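Local coordinates for ssDNA binding protein (PDB 4PSM), which probably binds single-stranded DNA, as a ThermoDBP-related archaeal protein thought to entrap the strand in a tunnel system between its subunits, at residues Ile47-Leu51 / Ser81-Glu85. Numbering follows the deposited sequence.
Sequences IFEKL and SLEIE
Ile84 meets Ile47, Lys50 and Leu51 with two of its methyl groups, and these account for three of the five residue contacts between 47-51 and 81-85. CG1 lies beside its own backbone N (chi1 -54°) and the chain runs on extended, which carries CD1 out from the strand to the helix. Ile84 CD1 rests against Lys50 CB (3.9 Å), and from a different side it faces Ile47 CG2 (4.2 Å). Ile84 CG2 lies 3.7 Å from Leu51 CD2, the closest touch between the segments. The CB of Leu51 is not aimed at the strand, but with CG beside the backbone N (chi1 -61°) the CD2 branch comes nearer to it. Leu82, two residues before Ile84, points to the helix as well, and its CD2 stands 4.3 Å from Ile47 CG1. Thus Ile47 divides its two branches, CG2 serving Ile84 and CG1 serving Leu82. The extended chain of Lys50 runs past the apolar groups, its CD 4.4 Å from Leu82 CD2.

The axes of helix segment 47-51 and strand segment 83-85 approach to 10.5 Å and are inclined by 44°, a separation bridged by branched aliphatic side chains. Ile64 of the neighbouring strand 61-71 touches both Ile47 and Leu82, while Tyr15 of helix 15-26 packs on Ile47 and Leu51. The arrangement is a helix laid on one face of an antiparallel sheet, here at one of the two outermost strands within the chain. Since every touch is made through carbon, cohesion rests on the hydrophobic effect and the fit of methyl groups; Lys50 being an exposed residue, its aliphatic stem can border the apolar patch while its charged end probably stays in solvent.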
ATOM      1  N   ILE A  47      -0.999  39.219 -16.273  1.00 52.82           N
ATOM      2  CA  ILE A  47      -0.876  39.841 -14.965  1.00 41.90           C
ATOM      3  C   ILE A  47       0.533  40.386 -14.761  1.00 58.64           C
ATOM      4  O   ILE A  47       0.723  41.521 -14.325  1.00 38.87           O
ATOM      5  CB  ILE A  47      -1.230  38.842 -13.852  1.00 40.87           C
ATOM      6  CG1 ILE A  47      -2.727  38.519 -13.895  1.00 37.24           C
ATOM      7  CG2 ILE A  47      -0.848  39.387 -12.494  1.00 15.87           C
ATOM      8  CD1 ILE A  47      -3.143  37.473 -12.893  1.00 47.20           C
ATOM      9  N   PHE A  48       1.526  39.580 -15.107  1.00 37.21           N
ATOM     10  CA  PHE A  48       2.910  39.958 -14.888  1.00 39.24           C
ATOM     11  C   PHE A  48       3.309  41.176 -15.701  1.00 44.84           C
ATOM     12  O   PHE A  48       4.139  41.967 -15.261  1.00 30.13           O
ATOM     13  CB  PHE A  48       3.848  38.804 -15.220  1.00 29.38           C
ATOM     14  CG  PHE A  48       5.292  39.123 -14.992  1.00 44.53           C
ATOM     15  CD1 PHE A  48       5.870  38.910 -13.754  1.00 30.93           C
ATOM     16  CD2 PHE A  48       6.074  39.648 -16.009  1.00 29.65           C
ATOM     17  CE1 PHE A  48       7.205  39.197 -13.536  1.00 41.68           C
ATOM     18  CE2 PHE A  48       7.409  39.946 -15.794  1.00 38.07           C
ATOM     19  CZ  PHE A  48       7.976  39.710 -14.556  1.00 31.54           C
ATOM     20  N   GLU A  49       2.740  41.308 -16.895  1.00 27.58           N
ATOM     21  CA  GLU A  49       2.982  42.487 -17.714  1.00 66.83           C
ATOM     22  C   GLU A  49       2.436  43.718 -16.998  1.00 64.62           C
ATOM     23  O   GLU A  49       3.124  44.720 -16.874  1.00 31.41           O
ATOM     24  CB  GLU A  49       2.339  42.333 -19.092  1.00 53.29           C
ATOM     25  CG  GLU A  49       2.963  41.239 -19.948  1.00 99.41           C
ATOM     26  CD  GLU A  49       2.202  41.000 -21.240  1.00131.79           C
ATOM     27  OE1 GLU A  49       0.988  41.293 -21.282  1.00141.37           O
ATOM     28  OE2 GLU A  49       2.819  40.517 -22.213  1.00146.56           O
ATOM     29  N   LYS A  50       1.206  43.618 -16.508  1.00 30.36           N
ATOM     30  CA  LYS A  50       0.568  44.698 -15.781  1.00 40.88           C
ATOM     31  C   LYS A  50       1.299  45.035 -14.486  1.00 51.37           C
ATOM     32  O   LYS A  50       1.481  46.206 -14.169  1.00 51.92           O
ATOM     33  CB  LYS A  50      -0.901  44.372 -15.515  1.00 42.29           C
ATOM     34  CG  LYS A  50      -1.671  44.029 -16.782  1.00 46.57           C
ATOM     35  CD  LYS A  50      -3.137  44.409 -16.683  1.00 60.66           C
ATOM     36  CE  LYS A  50      -3.749  44.525 -18.071  1.00 95.24           C
ATOM     37  NZ  LYS A  50      -5.113  45.116 -18.044  1.00110.58           N
ATOM     38  N   LEU A  51       1.729  44.020 -13.743  1.00 51.91           N
ATOM     39  CA  LEU A  51       2.506  44.265 -12.529  1.00 37.76           C
ATOM     40  C   LEU A  51       3.791  45.022 -12.844  1.00 60.69           C
ATOM     41  O   LEU A  51       4.226  45.858 -12.058  1.00 39.80           O
ATOM     42  CB  LEU A  51       2.849  42.966 -11.790  1.00 41.07           C
ATOM     43  CG  LEU A  51       1.672  42.123 -11.299  1.00 49.73           C
ATOM     44  CD1 LEU A  51       2.109  40.851 -10.558  1.00 52.59           C
ATOM     45  CD2 LEU A  51       0.651  42.931 -10.519  1.00 57.26           C
ATOM     46  N   SER A  81     -12.764  42.014 -16.947  1.00 59.29           N
ATOM     47  CA  SER A  81     -13.120  41.897 -15.533  1.00 39.78           C
ATOM     48  C   SER A  81     -11.914  41.847 -14.587  1.00 48.46           C
ATOM     49  O   SER A  81     -12.081  41.875 -13.369  1.00 37.53           O
ATOM     50  CB  SER A  81     -13.989  40.653 -15.313  1.00 66.70           C
ATOM     51  OG  SER A  81     -13.271  39.463 -15.625  1.00 36.71           O
ATOM     52  N   LEU A  82     -10.707  41.771 -15.141  1.00 47.65           N
ATOM     53  CA  LEU A  82      -9.505  41.626 -14.323  1.00 47.20           C
ATOM     54  C   LEU A  82      -9.219  42.853 -13.474  1.00 64.93           C
ATOM     55  O   LEU A  82      -9.097  43.967 -13.986  1.00 44.19           O
ATOM     56  CB  LEU A  82      -8.279  41.326 -15.179  1.00 34.36           C
ATOM     57  CG  LEU A  82      -6.994  41.241 -14.360  1.00 32.31           C
ATOM     58  CD1 LEU A  82      -7.028  40.025 -13.444  1.00 32.40           C
ATOM     59  CD2 LEU A  82      -5.766  41.225 -15.254  1.00 40.98           C
ATOM     60  N   GLU A  83      -9.101  42.632 -12.172  1.00 77.42           N
ATOM     61  CA  GLU A  83      -8.748  43.687 -11.238  1.00 42.46           C
ATOM     62  C   GLU A  83      -7.492  43.297 -10.474  1.00 47.64           C
ATOM     63  O   GLU A  83      -7.374  42.183  -9.969  1.00 50.73           O
ATOM     64  CB  GLU A  83      -9.900  43.961 -10.270  1.00 62.30           C
ATOM     65  CG  GLU A  83     -11.225  43.341 -10.693  1.00125.17           C
ATOM     66  CD  GLU A  83     -12.415  43.954  -9.978  1.00139.19           C
ATOM     67  OE1 GLU A  83     -13.055  43.252  -9.167  1.00127.49           O
ATOM     68  OE2 GLU A  83     -12.714  45.139 -10.237  1.00138.35           O
ATOM     69  N   ILE A  84      -6.542  44.216 -10.416  1.00 49.77           N
ATOM     70  CA  ILE A  84      -5.333  44.010  -9.644  1.00 45.61           C
ATOM     71  C   ILE A  84      -5.198  45.114  -8.595  1.00 68.53           C
ATOM     72  O   ILE A  84      -4.727  46.210  -8.893  1.00 61.85           O
ATOM     73  CB  ILE A  84      -4.078  44.011 -10.533  1.00 38.86           C
ATOM     74  CG1 ILE A  84      -4.218  43.004 -11.672  1.00 34.72           C
ATOM     75  CG2 ILE A  84      -2.838  43.715  -9.702  1.00 33.17           C
ATOM     76  CD1 ILE A  84      -3.023  42.971 -12.596  1.00 54.93           C
ATOM     77  N   GLU A  85      -5.636  44.825  -7.375  1.00 41.74           N
ATOM     78  CA  GLU A  85      -5.403  45.714  -6.250  1.00 37.30           C
ATOM     79  C   GLU A  85      -3.975  45.538  -5.770  1.00 50.54           C
ATOM     80  O   GLU A  85      -3.492  44.418  -5.619  1.00 44.56           O
ATOM     81  CB  GLU A  85      -6.379  45.409  -5.122  1.00 32.53           C
ATOM     82  CG  GLU A  85      -7.839  45.577  -5.515  1.00 64.19           C
ATOM     83  CD  GLU A  85      -8.791  45.117  -4.428  1.00133.75           C
ATOM     84  OE1 GLU A  85      -8.309  44.617  -3.391  1.00157.70           O
ATOM     85  OE2 GLU A  85     -10.019  45.253  -4.610  1.00156.27           O
TER